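Local coordinates for protein glutamine synthetase (PDB 4BAX) that belongs to the glutamine synthetase family, pairing a beta-grasp domain with a larger catalytic domain in an assembly of ten chains, at residues L78-D83 / N92-L97; A6-I11 / C57-V62; A246-A251 / Y287-S292; T233-K238 / D332-A337; C142-G145 / G151-V154. All coordinates share one frame; numbering follows the deposited sequence.

Contact 1 (L78-D83 / N92-L97); sequences LCEVLD and NTRAAL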
# COMPACT_ATOMS: atom_id res chain seq x y z
N LEU A 78 41.90 -3.99 -16.40
CA LEU A 78 42.06 -5.10 -15.47
C LEU A 78 43.51 -5.19 -15.00
O LEU A 78 44.41 -5.24 -15.83
CB LEU A 78 41.63 -6.42 -16.13
CG LEU A 78 41.75 -7.67 -15.27
CD1 LEU A 78 40.76 -7.66 -14.10
CD2 LEU A 78 41.57 -8.91 -16.12
N CYS A 79 43.72 -5.30 -13.69
CA CYS A 79 45.08 -5.27 -13.10
C CYS A 79 45.38 -6.52 -12.30
O CYS A 79 44.47 -7.26 -11.90
CB CYS A 79 45.25 -4.06 -12.16
SG CYS A 79 44.97 -2.43 -12.88
N GLU A 80 46.66 -6.76 -12.09
CA GLU A 80 47.04 -7.77 -11.12
C GLU A 80 47.57 -7.01 -9.93
O GLU A 80 47.99 -5.84 -10.06
CB GLU A 80 48.08 -8.75 -11.70
CG GLU A 80 49.44 -8.12 -11.97
CD GLU A 80 50.46 -9.12 -12.51
OE1 GLU A 80 50.11 -10.33 -12.55
OE2 GLU A 80 51.59 -8.72 -12.89
N VAL A 81 47.60 -7.68 -8.78
CA VAL A 81 47.95 -7.00 -7.54
C VAL A 81 49.37 -7.38 -7.15
O VAL A 81 49.74 -8.57 -7.12
CB VAL A 81 46.95 -7.35 -6.40
CG1 VAL A 81 47.28 -6.60 -5.12
CG2 VAL A 81 45.52 -7.02 -6.85
N LEU A 82 50.16 -6.36 -6.83
CA LEU A 82 51.54 -6.58 -6.47
C LEU A 82 51.83 -6.01 -5.11
O LEU A 82 51.17 -5.06 -4.67
CB LEU A 82 52.47 -5.90 -7.48
CG LEU A 82 52.20 -6.24 -8.94
CD1 LEU A 82 53.25 -5.52 -9.78
CD2 LEU A 82 52.17 -7.74 -9.21
N ASP A 83 52.87 -6.56 -4.48
CA ASP A 83 53.41 -6.00 -3.26
C ASP A 83 54.17 -4.75 -3.67
O ASP A 83 54.42 -4.55 -4.87
CB ASP A 83 54.37 -7.01 -2.61
CG ASP A 83 53.64 -8.07 -1.74
OD1 ASP A 83 52.62 -7.73 -1.09
OD2 ASP A 83 54.10 -9.23 -1.69
N ASN A 92 47.34 -12.79 -5.72
CA ASN A 92 47.52 -12.85 -7.18
C ASN A 92 47.59 -14.29 -7.68
O ASN A 92 48.48 -15.03 -7.28
CB ASN A 92 48.79 -12.07 -7.56
CG ASN A 92 49.00 -11.95 -9.06
OD1 ASN A 92 48.60 -12.82 -9.85
ND2 ASN A 92 49.68 -10.89 -9.47
N THR A 93 46.63 -14.69 -8.52
CA THR A 93 46.54 -16.06 -9.05
C THR A 93 46.84 -16.09 -10.53
O THR A 93 47.01 -17.17 -11.12
CB THR A 93 45.15 -16.72 -8.80
OG1 THR A 93 44.12 -15.98 -9.48
CG2 THR A 93 44.85 -16.83 -7.30
N ARG A 94 46.92 -14.90 -11.11
CA ARG A 94 47.28 -14.74 -12.51
C ARG A 94 48.72 -15.13 -12.76
O ARG A 94 49.02 -15.79 -13.75
CB ARG A 94 47.03 -13.31 -12.98
CG ARG A 94 46.77 -13.19 -14.45
CD ARG A 94 47.01 -11.78 -14.94
NE ARG A 94 46.73 -11.67 -16.37
CZ ARG A 94 47.67 -11.51 -17.29
NH1 ARG A 94 48.94 -11.46 -16.90
NH2 ARG A 94 47.34 -11.41 -18.58
N ALA A 95 49.60 -14.77 -11.82
CA ALA A 95 51.03 -14.95 -12.01
C ALA A 95 51.40 -16.43 -12.14
O ALA A 95 52.31 -16.78 -12.90
CB ALA A 95 51.83 -14.28 -10.88
N ALA A 96 50.72 -17.29 -11.38
CA ALA A 96 50.94 -18.73 -11.48
C ALA A 96 50.52 -19.26 -12.85
O ALA A 96 51.27 -20.02 -13.47
CB ALA A 96 50.19 -19.47 -10.37
N LEU A 97 49.38 -18.79 -13.35
CA LEU A 97 48.91 -19.19 -14.67
C LEU A 97 49.90 -18.72 -15.74
O LEU A 97 50.13 -19.42 -16.73
CB LEU A 97 47.49 -18.69 -14.95
CG LEU A 97 46.99 -18.95 -16.38
CD1 LEU A 97 46.88 -20.47 -16.64
CD2 LEU A 97 45.64 -18.25 -16.68
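The contact of N92 with E80 and V81 is a polar one, in which the residue leading into helix 94-103 is fastened to strand 75-82, the central strand of the beta-grasp sheet. A single amide does most of the work. N92 ND2 donates to E80 OE1 at 3.2 Å along an almost straight line (N-H...O 173°). The carboxylate oxygen lies in the plane of the N92 amide, yet the donor comes to it from well above the carboxylate plane. N92 ND2 also donates to V81 O (3.3 Å), arriving above the plane of that carbonyl, so two acceptors of the strand fix the rotation of the amide. Chi1 of N92 (-174°) carries the amide out between strand and helix start, with OD1 accepting from A95 N (2.9 Å) at one end and ND2 facing the strand at the other. L82 CD2 packs against ND2. The aliphatic part of R94 passes E80, while its guanidinium makes a salt bridge to D195 on helix 190-210. The arrangement is an asparagine side-chain cap of a helix start, tied to the central beta-grasp strand, probably near where the beta-grasp and catalytic parts meet.

Contact 2 (A6-I11 / C57-V62); sequences AEYIWI and CVLKPV
The indole of W10 and the phenol of Y8, two residues apart on strand 3-11, both meet L59, W10 at the methyls and Y8 at CB. The leucine puts CD2 3.5 Å above the indole plane, displaced toward the rim of the ring system. This is an off-centre CH-pi contact over the five-membered ring, with L59 CD2 4.0 Å from its centroid and 30° off the normal. The other methyl, L59 CD1, reaches the six-membered part at W10 CE3 (3.8 Å), so the fork of the leucine spreads along the indole, and the two side chains cross at about a right angle. Another ring, that of F42, stacks with the indole. Y8 is met differently: L59 CB approaches its edge near the ring plane, 4.3 Å from Y8 CD2, and A6 CB also lies at the edge. P61 CG lies 4.4 Å from Y8 CE2, in an oblique approach, and W40 meets this ring edge-to-face. In W10, CG stands between the backbone nitrogen and the carbonyl carbon (chi1 73°), which turns the indole so that one face meets L59 CD2. The contact itself is apolar, and the polar ends find partners outside the two segments, Y8 OH with P38 O and W10 NE1 weakly with Q49 OE1. In the five-stranded sheet strand 75-82 runs between strands 3-11 and 56-66, and the segments, at 107° to each other, meet through side chains on one side of it; strand 40-43 supplies F42 and W40, and C142 of a second subunit packs on W10.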
# COMPACT_ATOMS: atom_id res chain seq x y z
N ALA A 6 39.43 5.86 -16.95
CA ALA A 6 39.93 4.49 -16.91
C ALA A 6 39.43 3.79 -15.65
O ALA A 6 39.68 4.24 -14.52
CB ALA A 6 41.44 4.47 -16.96
N GLU A 7 38.71 2.68 -15.83
CA GLU A 7 38.21 1.92 -14.68
C GLU A 7 39.15 0.78 -14.35
O GLU A 7 39.24 -0.21 -15.09
CB GLU A 7 36.82 1.38 -14.97
CG GLU A 7 36.09 0.83 -13.73
CD GLU A 7 35.55 1.90 -12.78
OE1 GLU A 7 35.66 3.11 -13.08
OE2 GLU A 7 35.05 1.54 -11.70
N TYR A 8 39.84 0.91 -13.21
CA TYR A 8 40.80 -0.08 -12.79
C TYR A 8 40.08 -1.14 -11.98
O TYR A 8 39.44 -0.84 -10.97
CB TYR A 8 41.90 0.55 -11.94
CG TYR A 8 43.02 1.19 -12.74
CD1 TYR A 8 42.75 2.09 -13.76
CD2 TYR A 8 44.35 0.92 -12.45
CE1 TYR A 8 43.77 2.70 -14.48
CE2 TYR A 8 45.39 1.53 -13.18
CZ TYR A 8 45.10 2.42 -14.19
OH TYR A 8 46.13 3.02 -14.90
N ILE A 9 40.16 -2.37 -12.47
CA ILE A 9 39.43 -3.49 -11.91
C ILE A 9 40.44 -4.50 -11.41
O ILE A 9 41.44 -4.79 -12.09
CB ILE A 9 38.48 -4.12 -12.99
CG1 ILE A 9 37.38 -3.10 -13.35
CG2 ILE A 9 37.84 -5.42 -12.52
CD1 ILE A 9 36.76 -3.27 -14.77
N TRP A 10 40.21 -5.03 -10.21
CA TRP A 10 41.10 -6.07 -9.73
C TRP A 10 40.33 -7.09 -8.89
O TRP A 10 39.15 -6.89 -8.63
CB TRP A 10 42.31 -5.50 -8.98
CG TRP A 10 42.02 -4.94 -7.60
CD1 TRP A 10 42.20 -5.59 -6.41
CD2 TRP A 10 41.54 -3.63 -7.27
NE1 TRP A 10 41.85 -4.76 -5.36
CE2 TRP A 10 41.44 -3.56 -5.86
CE3 TRP A 10 41.16 -2.52 -8.03
CZ2 TRP A 10 41.00 -2.41 -5.20
CZ3 TRP A 10 40.71 -1.37 -7.36
CH2 TRP A 10 40.64 -1.33 -5.96
N ILE A 11 41.00 -8.18 -8.54
CA ILE A 11 40.44 -9.24 -7.70
C ILE A 11 41.11 -9.18 -6.33
O ILE A 11 42.33 -9.07 -6.23
CB ILE A 11 40.63 -10.60 -8.35
CG1 ILE A 11 39.73 -10.71 -9.57
CG2 ILE A 11 40.28 -11.74 -7.39
CD1 ILE A 11 40.49 -10.84 -10.85
N CYS A 57 49.03 -1.81 -1.62
CA CYS A 57 49.07 -2.68 -2.77
C CYS A 57 49.27 -1.89 -4.05
O CYS A 57 49.03 -0.68 -4.10
CB CYS A 57 47.79 -3.51 -2.84
SG CYS A 57 47.52 -4.57 -1.40
N VAL A 58 49.78 -2.58 -5.07
CA VAL A 58 50.08 -1.97 -6.34
C VAL A 58 49.18 -2.62 -7.41
O VAL A 58 49.03 -3.86 -7.46
CB VAL A 58 51.57 -2.16 -6.69
CG1 VAL A 58 51.82 -1.80 -8.14
CG2 VAL A 58 52.45 -1.31 -5.75
N LEU A 59 48.61 -1.78 -8.27
CA LEU A 59 47.80 -2.21 -9.39
C LEU A 59 48.61 -2.16 -10.67
O LEU A 59 49.17 -1.09 -11.01
CB LEU A 59 46.57 -1.31 -9.51
CG LEU A 59 45.58 -1.53 -8.36
CD1 LEU A 59 44.40 -0.54 -8.37
CD2 LEU A 59 45.09 -2.99 -8.34
N LYS A 60 48.75 -3.30 -11.33
CA LYS A 60 49.48 -3.35 -12.57
C LYS A 60 48.55 -3.83 -13.69
O LYS A 60 48.09 -4.96 -13.65
CB LYS A 60 50.67 -4.29 -12.43
CG LYS A 60 51.55 -4.34 -13.64
CD LYS A 60 52.55 -5.47 -13.44
CE LYS A 60 53.47 -5.63 -14.63
NZ LYS A 60 54.17 -4.33 -14.83
N PRO A 61 48.29 -2.96 -14.69
CA PRO A 61 47.41 -3.28 -15.83
C PRO A 61 47.89 -4.52 -16.58
O PRO A 61 49.10 -4.65 -16.81
CB PRO A 61 47.54 -2.04 -16.73
CG PRO A 61 47.97 -0.93 -15.81
CD PRO A 61 48.65 -1.53 -14.63
N VAL A 62 47.00 -5.45 -16.89
CA VAL A 62 47.38 -6.62 -17.67
C VAL A 62 46.50 -6.75 -18.91
O VAL A 62 46.84 -7.45 -19.87
CB VAL A 62 47.35 -7.93 -16.82
CG1 VAL A 62 48.27 -7.79 -15.63
CG2 VAL A 62 45.92 -8.24 -16.36

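Contact 3 (A246-A251 / Y287-S292); sequences AIITAA and YSYGVS
Two tyrosines of the 287-292 segment reach A251 through contrasting first torsions. Y287 carries CG anti to its backbone nitrogen (chi1 179°), which extends the phenol away from its own chain and brings the hydroxyl to the helix backbone. Y289, with chi1 84°, sets CG between nitrogen and carbonyl carbon and turns the flat of its ring to the methyl of the alanine. The first tyrosine works through polarity: Y287 OH donates to A251 O at 2.6 Å, in the carbonyl plane and on a lone pair. The second works through shape. A251 CB stands 3.7 Å above the Y289 ring, over its centre and only 13° off the normal, a textbook CH-pi contact whose closest ring atom is CD1. One small residue thus serves both partners, its carbonyl taking a proton donor and its methyl lying over a ring face. Farther out, I248 CG2 lies 3.7 Å from Y289 OH, the two side chains crossing at about a right angle, while that hydroxyl is hydrogen-bonded to E252 on the same helix. Backbone bonds pair S288 with V298 and G290 with I300. The whole is a helix-to-strand packing in the catalytic domain, in which Y289 of strand 289-291, itself parallel to strand 298-300, and Y287 just before it pack against the last turns of helix 244-253.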
# COMPACT_ATOMS: atom_id res chain seq x y z
N ALA A 246 45.48 -38.21 -28.06
CA ALA A 246 45.77 -37.12 -27.15
C ALA A 246 44.55 -36.79 -26.28
O ALA A 246 44.69 -36.48 -25.10
CB ALA A 246 46.22 -35.89 -27.94
N ILE A 247 43.36 -36.91 -26.87
CA ILE A 247 42.10 -36.68 -26.15
C ILE A 247 41.93 -37.66 -25.00
O ILE A 247 41.60 -37.27 -23.89
CB ILE A 247 40.88 -36.82 -27.11
CG1 ILE A 247 40.87 -35.71 -28.17
CG2 ILE A 247 39.57 -36.82 -26.33
CD1 ILE A 247 40.04 -34.51 -27.81
N ILE A 248 42.19 -38.94 -25.27
CA ILE A 248 42.11 -39.96 -24.22
C ILE A 248 43.14 -39.74 -23.14
O ILE A 248 42.84 -39.89 -21.96
CB ILE A 248 42.22 -41.39 -24.81
CG1 ILE A 248 41.12 -41.60 -25.85
CG2 ILE A 248 42.09 -42.44 -23.72
CD1 ILE A 248 39.72 -41.26 -25.31
N THR A 249 44.36 -39.35 -23.53
CA THR A 249 45.41 -39.10 -22.55
C THR A 249 45.03 -37.97 -21.61
O THR A 249 45.16 -38.08 -20.38
CB THR A 249 46.76 -38.73 -23.25
OG1 THR A 249 47.07 -39.69 -24.27
CG2 THR A 249 47.90 -38.66 -22.25
N ALA A 250 44.49 -36.89 -22.18
CA ALA A 250 44.07 -35.76 -21.37
C ALA A 250 42.97 -36.18 -20.40
O ALA A 250 43.11 -35.97 -19.19
CB ALA A 250 43.62 -34.59 -22.27
N ALA A 251 41.97 -36.92 -20.88
CA ALA A 251 40.87 -37.38 -20.03
C ALA A 251 41.34 -38.34 -18.95
O ALA A 251 40.89 -38.26 -17.81
CB ALA A 251 39.73 -38.02 -20.87
N TYR A 287 35.79 -39.36 -9.80
CA TYR A 287 36.14 -38.94 -11.14
C TYR A 287 35.68 -39.96 -12.18
O TYR A 287 35.97 -41.16 -12.05
CB TYR A 287 37.65 -38.69 -11.29
CG TYR A 287 38.02 -38.27 -12.68
CD1 TYR A 287 37.97 -36.93 -13.06
CD2 TYR A 287 38.36 -39.21 -13.65
CE1 TYR A 287 38.28 -36.54 -14.35
CE2 TYR A 287 38.67 -38.83 -14.95
CZ TYR A 287 38.63 -37.49 -15.30
OH TYR A 287 38.94 -37.10 -16.59
N SER A 288 34.99 -39.50 -13.22
CA SER A 288 34.64 -40.38 -14.34
C SER A 288 34.74 -39.58 -15.63
O SER A 288 34.49 -38.37 -15.62
CB SER A 288 33.23 -40.95 -14.18
OG SER A 288 32.29 -39.92 -13.88
N TYR A 289 34.97 -40.26 -16.74
CA TYR A 289 34.88 -39.62 -18.05
C TYR A 289 34.22 -40.58 -19.01
O TYR A 289 34.34 -41.80 -18.86
CB TYR A 289 36.24 -39.11 -18.56
CG TYR A 289 37.08 -40.16 -19.27
CD1 TYR A 289 36.88 -40.43 -20.62
CD2 TYR A 289 38.05 -40.89 -18.59
CE1 TYR A 289 37.62 -41.39 -21.28
CE2 TYR A 289 38.80 -41.86 -19.26
CZ TYR A 289 38.58 -42.11 -20.61
OH TYR A 289 39.30 -43.06 -21.31
N GLY A 290 33.53 -40.05 -19.99
CA GLY A 290 32.84 -40.89 -20.95
C GLY A 290 32.40 -40.09 -22.16
O GLY A 290 32.30 -38.86 -22.11
N VAL A 291 32.10 -40.80 -23.23
CA VAL A 291 31.65 -40.17 -24.45
C VAL A 291 30.15 -39.85 -24.33
O VAL A 291 29.33 -40.74 -24.06
CB VAL A 291 31.89 -41.08 -25.67
CG1 VAL A 291 31.11 -40.57 -26.87
CG2 VAL A 291 33.37 -41.14 -25.99
N SER A 292 29.81 -38.57 -24.48
CA SER A 292 28.43 -38.11 -24.48
C SER A 292 27.75 -38.31 -23.11
O SER A 292 26.53 -38.31 -23.00
CB SER A 292 27.63 -38.79 -25.59
OG SER A 292 26.27 -38.36 -25.61

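Contact 4 (T233-K238 / D332-A337); sequences TNFSTK and DTCCTA
Apolar packing comes first, and F235 is at its heart. Its ring, carried away from strand 231-236 with CG anti to the backbone nitrogen (chi1 164°), brings F235 CE2 to within 3.6 Å of C334 CB on helix 323-341, in an oblique approach. C335 SG sits at the ring edge near its plane, 4.4 Å from F235 CZ. A neighbouring pair extends the seam: T237 CG2 and C335 SG lie 4.0 Å apart. F235 also meets the ring of F111, the planes being about 35° apart. The second kind of interaction is between sulfur and ring, and it belongs to the other cysteine. C334 SG stands 4.9 Å from the centroid of F235 and 48° off the normal, neither above the ring nor level with it. Hydrogen bonds belong to each partner separately. T237 divides its branches, OG1 capping M240 N at the start of the next helix while CG2 is left for the sulfur. On the other partner, T336 OG1 donates in the carbonyl plane to D332 O (2.8 Å), supplementing a weak backbone bond to the same oxygen in a helical stretch that has a wider pi-type turn. All four touching residues are buried. Strand and helix are therefore matched across this layer by dispersion and fit, with soft, polarisable sulfur against aromatic carbon, while the side-chain hydroxyls named here bond along their own part of the chain rather than across the contact.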
# COMPACT_ATOMS: atom_id res chain seq x y z
N THR A 233 34.24 -26.10 -18.52
CA THR A 233 35.44 -25.65 -19.21
C THR A 233 35.82 -26.60 -20.35
O THR A 233 35.97 -27.81 -20.17
CB THR A 233 36.60 -25.48 -18.23
OG1 THR A 233 36.18 -24.65 -17.14
CG2 THR A 233 37.79 -24.84 -18.93
N ASN A 234 35.93 -26.00 -21.53
CA ASN A 234 36.30 -26.71 -22.75
C ASN A 234 37.78 -26.50 -23.00
O ASN A 234 38.29 -25.37 -22.97
CB ASN A 234 35.49 -26.19 -23.94
CG ASN A 234 33.99 -26.32 -23.72
OD1 ASN A 234 33.47 -27.41 -23.47
ND2 ASN A 234 33.30 -25.18 -23.77
N PHE A 235 38.47 -27.61 -23.25
CA PHE A 235 39.92 -27.58 -23.35
C PHE A 235 40.49 -28.45 -24.45
O PHE A 235 40.04 -29.59 -24.64
CB PHE A 235 40.52 -27.97 -22.01
CG PHE A 235 41.95 -28.34 -22.09
CD1 PHE A 235 42.92 -27.37 -22.22
CD2 PHE A 235 42.34 -29.68 -22.06
CE1 PHE A 235 44.26 -27.72 -22.29
CE2 PHE A 235 43.67 -30.03 -22.14
CZ PHE A 235 44.63 -29.05 -22.25
N SER A 236 41.50 -27.92 -25.14
CA SER A 236 42.22 -28.69 -26.16
C SER A 236 43.63 -28.14 -26.34
O SER A 236 43.93 -27.00 -26.00
CB SER A 236 41.47 -28.69 -27.52
OG SER A 236 41.61 -27.46 -28.24
N THR A 237 44.48 -28.99 -26.91
CA THR A 237 45.82 -28.62 -27.30
C THR A 237 45.85 -28.90 -28.80
O THR A 237 44.89 -29.48 -29.32
CB THR A 237 46.88 -29.49 -26.62
OG1 THR A 237 46.66 -30.87 -26.96
CG2 THR A 237 46.88 -29.28 -25.09
N LYS A 238 46.93 -28.51 -29.47
CA LYS A 238 47.05 -28.70 -30.92
C LYS A 238 46.91 -30.20 -31.24
O LYS A 238 46.20 -30.59 -32.18
CB LYS A 238 48.38 -28.17 -31.42
CG LYS A 238 48.54 -28.13 -32.94
CD LYS A 238 49.95 -27.70 -33.36
CE LYS A 238 51.03 -28.68 -32.85
NZ LYS A 238 51.07 -30.02 -33.53
N ASP A 332 48.41 -27.69 -16.18
CA ASP A 332 49.46 -28.41 -15.46
C ASP A 332 49.22 -29.90 -15.61
O ASP A 332 50.09 -30.63 -16.06
CB ASP A 332 49.46 -28.04 -13.97
CG ASP A 332 50.77 -28.42 -13.28
OD1 ASP A 332 51.39 -29.43 -13.67
OD2 ASP A 332 51.21 -27.70 -12.37
N THR A 333 48.01 -30.33 -15.29
CA THR A 333 47.75 -31.75 -15.30
C THR A 333 47.79 -32.36 -16.70
O THR A 333 48.61 -33.25 -16.97
CB THR A 333 46.39 -32.06 -14.60
OG1 THR A 333 46.45 -31.66 -13.22
CG2 THR A 333 46.01 -33.54 -14.72
N CYS A 334 46.99 -31.83 -17.61
CA CYS A 334 46.86 -32.42 -18.93
C CYS A 334 48.10 -32.30 -19.81
O CYS A 334 48.57 -33.30 -20.36
CB CYS A 334 45.64 -31.83 -19.65
SG CYS A 334 44.07 -32.10 -18.80
N CYS A 335 48.64 -31.08 -19.91
CA CYS A 335 49.78 -30.80 -20.79
C CYS A 335 51.03 -31.56 -20.35
O CYS A 335 51.83 -32.00 -21.17
CB CYS A 335 50.07 -29.29 -20.84
SG CYS A 335 48.89 -28.28 -21.74
N THR A 336 51.16 -31.72 -19.04
CA THR A 336 52.27 -32.48 -18.49
C THR A 336 52.14 -33.94 -18.88
O THR A 336 53.10 -34.56 -19.36
CB THR A 336 52.31 -32.37 -16.95
OG1 THR A 336 52.77 -31.06 -16.59
CG2 THR A 336 53.23 -33.41 -16.36
N ALA A 337 50.93 -34.48 -18.74
CA ALA A 337 50.71 -35.86 -19.10
C ALA A 337 50.91 -36.07 -20.60
O ALA A 337 51.47 -37.09 -21.00
CB ALA A 337 49.34 -36.31 -18.67

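Contact 5 (C142-G145 / G151-V154); sequences CGVG and GRDV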
# COMPACT_ATOMS: atom_id res chain seq x y z
N CYS A 142 16.12 -22.37 -22.17
CA CYS A 142 16.01 -21.87 -23.55
C CYS A 142 14.56 -21.45 -23.82
O CYS A 142 14.08 -21.54 -24.96
CB CYS A 142 16.48 -22.91 -24.58
SG CYS A 142 18.24 -23.30 -24.58
N GLY A 143 13.88 -20.96 -22.78
CA GLY A 143 12.47 -20.64 -22.85
C GLY A 143 12.10 -19.30 -23.48
O GLY A 143 12.95 -18.51 -23.91
N VAL A 144 10.80 -19.06 -23.58
CA VAL A 144 10.31 -17.78 -24.05
C VAL A 144 8.99 -17.48 -23.31
O VAL A 144 8.29 -18.40 -22.89
CB VAL A 144 10.13 -17.79 -25.59
CG1 VAL A 144 9.01 -18.78 -26.03
CG2 VAL A 144 9.88 -16.40 -26.12
N GLY A 145 8.68 -16.20 -23.08
CA GLY A 145 7.44 -15.83 -22.41
C GLY A 145 7.67 -15.40 -20.97
O GLY A 145 8.57 -15.92 -20.30
N GLY A 151 14.59 -11.66 -16.40
CA GLY A 151 15.84 -10.93 -16.51
C GLY A 151 16.44 -10.76 -17.89
O GLY A 151 17.60 -10.36 -17.99
N ARG A 152 15.68 -11.02 -18.95
CA ARG A 152 16.21 -10.94 -20.30
C ARG A 152 16.71 -9.55 -20.64
O ARG A 152 17.67 -9.42 -21.39
CB ARG A 152 15.21 -11.42 -21.35
CG ARG A 152 15.90 -12.11 -22.52
CD ARG A 152 15.09 -12.02 -23.80
NE ARG A 152 14.06 -13.06 -23.81
CZ ARG A 152 14.28 -14.33 -24.13
NH1 ARG A 152 15.49 -14.74 -24.49
NH2 ARG A 152 13.29 -15.20 -24.10
N ASP A 153 16.06 -8.53 -20.12
CA ASP A 153 16.53 -7.18 -20.38
C ASP A 153 17.97 -6.99 -19.83
O ASP A 153 18.81 -6.40 -20.52
CB ASP A 153 15.56 -6.14 -19.80
CG ASP A 153 15.17 -6.43 -18.36
OD1 ASP A 153 15.40 -7.57 -17.88
OD2 ASP A 153 14.61 -5.52 -17.70
N VAL A 154 18.26 -7.54 -18.64
CA VAL A 154 19.61 -7.48 -18.08
C VAL A 154 20.59 -8.28 -18.94
O VAL A 154 21.69 -7.82 -19.26
CB VAL A 154 19.67 -8.06 -16.63
CG1 VAL A 154 21.05 -7.76 -16.01
CG2 VAL A 154 18.59 -7.49 -15.71
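A loop-to-helix contact at a subunit boundary joins R152, in the first turn of helix 152-164, to G143 and V144 in the loop that precedes it. G151, just before the arginine, occupies the N-cap position. From the helix start the arginine reaches back to the loop. The chain is bent at chi3 (-82°), and this bend carries the guanidinium to the loop backbone. One bond crosses between the segments, and it is weak: R152 NH2 donates to G143 O at 3.3 Å with an N-H...O angle of 147°. The carbonyl oxygen lies at the edge of the guanidinium, near its plane. V144 CA is also in that plane, 3.9 Å from R152 NH2, so the flat group meets the loop edge-on. The stronger partner of R152 is E209 of the third subunit, which forms a salt bridge with NE, and whose other carboxylate oxygen accepts from G145 N. The two links to one glutamate tie both the loop and the helix start to the neighbouring chain. R206 of that subunit also comes close to R152; the nearby E209 carboxylate would probably offset the like charges. Beside the polar bond, the valine adds a light touch: V144 CG2, anti to its backbone nitrogen, comes 4.1 Å from R152 NH2.

The five contacts fall into two pairs and an outlier. Contacts 1 and 2 share the beta-grasp sheet, their centres 9 Å apart, and meet through a probable backbone bond from E80 N to K60 O (2.8 Å). Contacts 3 and 4 lie in the catalytic domain, their centres 11 Å apart, and touch where A250 O faces C334 SG at 4.0 Å; in sequence, contact 3 falls within the span that contact 4 bridges. Contact 5 is remote, its centre 33 to 36 Å from those of the others, yet W10 packs on C142 of a neighbouring subunit, so across a subunit boundary contact 2 of one chain meets the loop of contact 5 of another. Bound sodium ions lie about 9 Å from the R152 side chain and about 13 Å from that of W10.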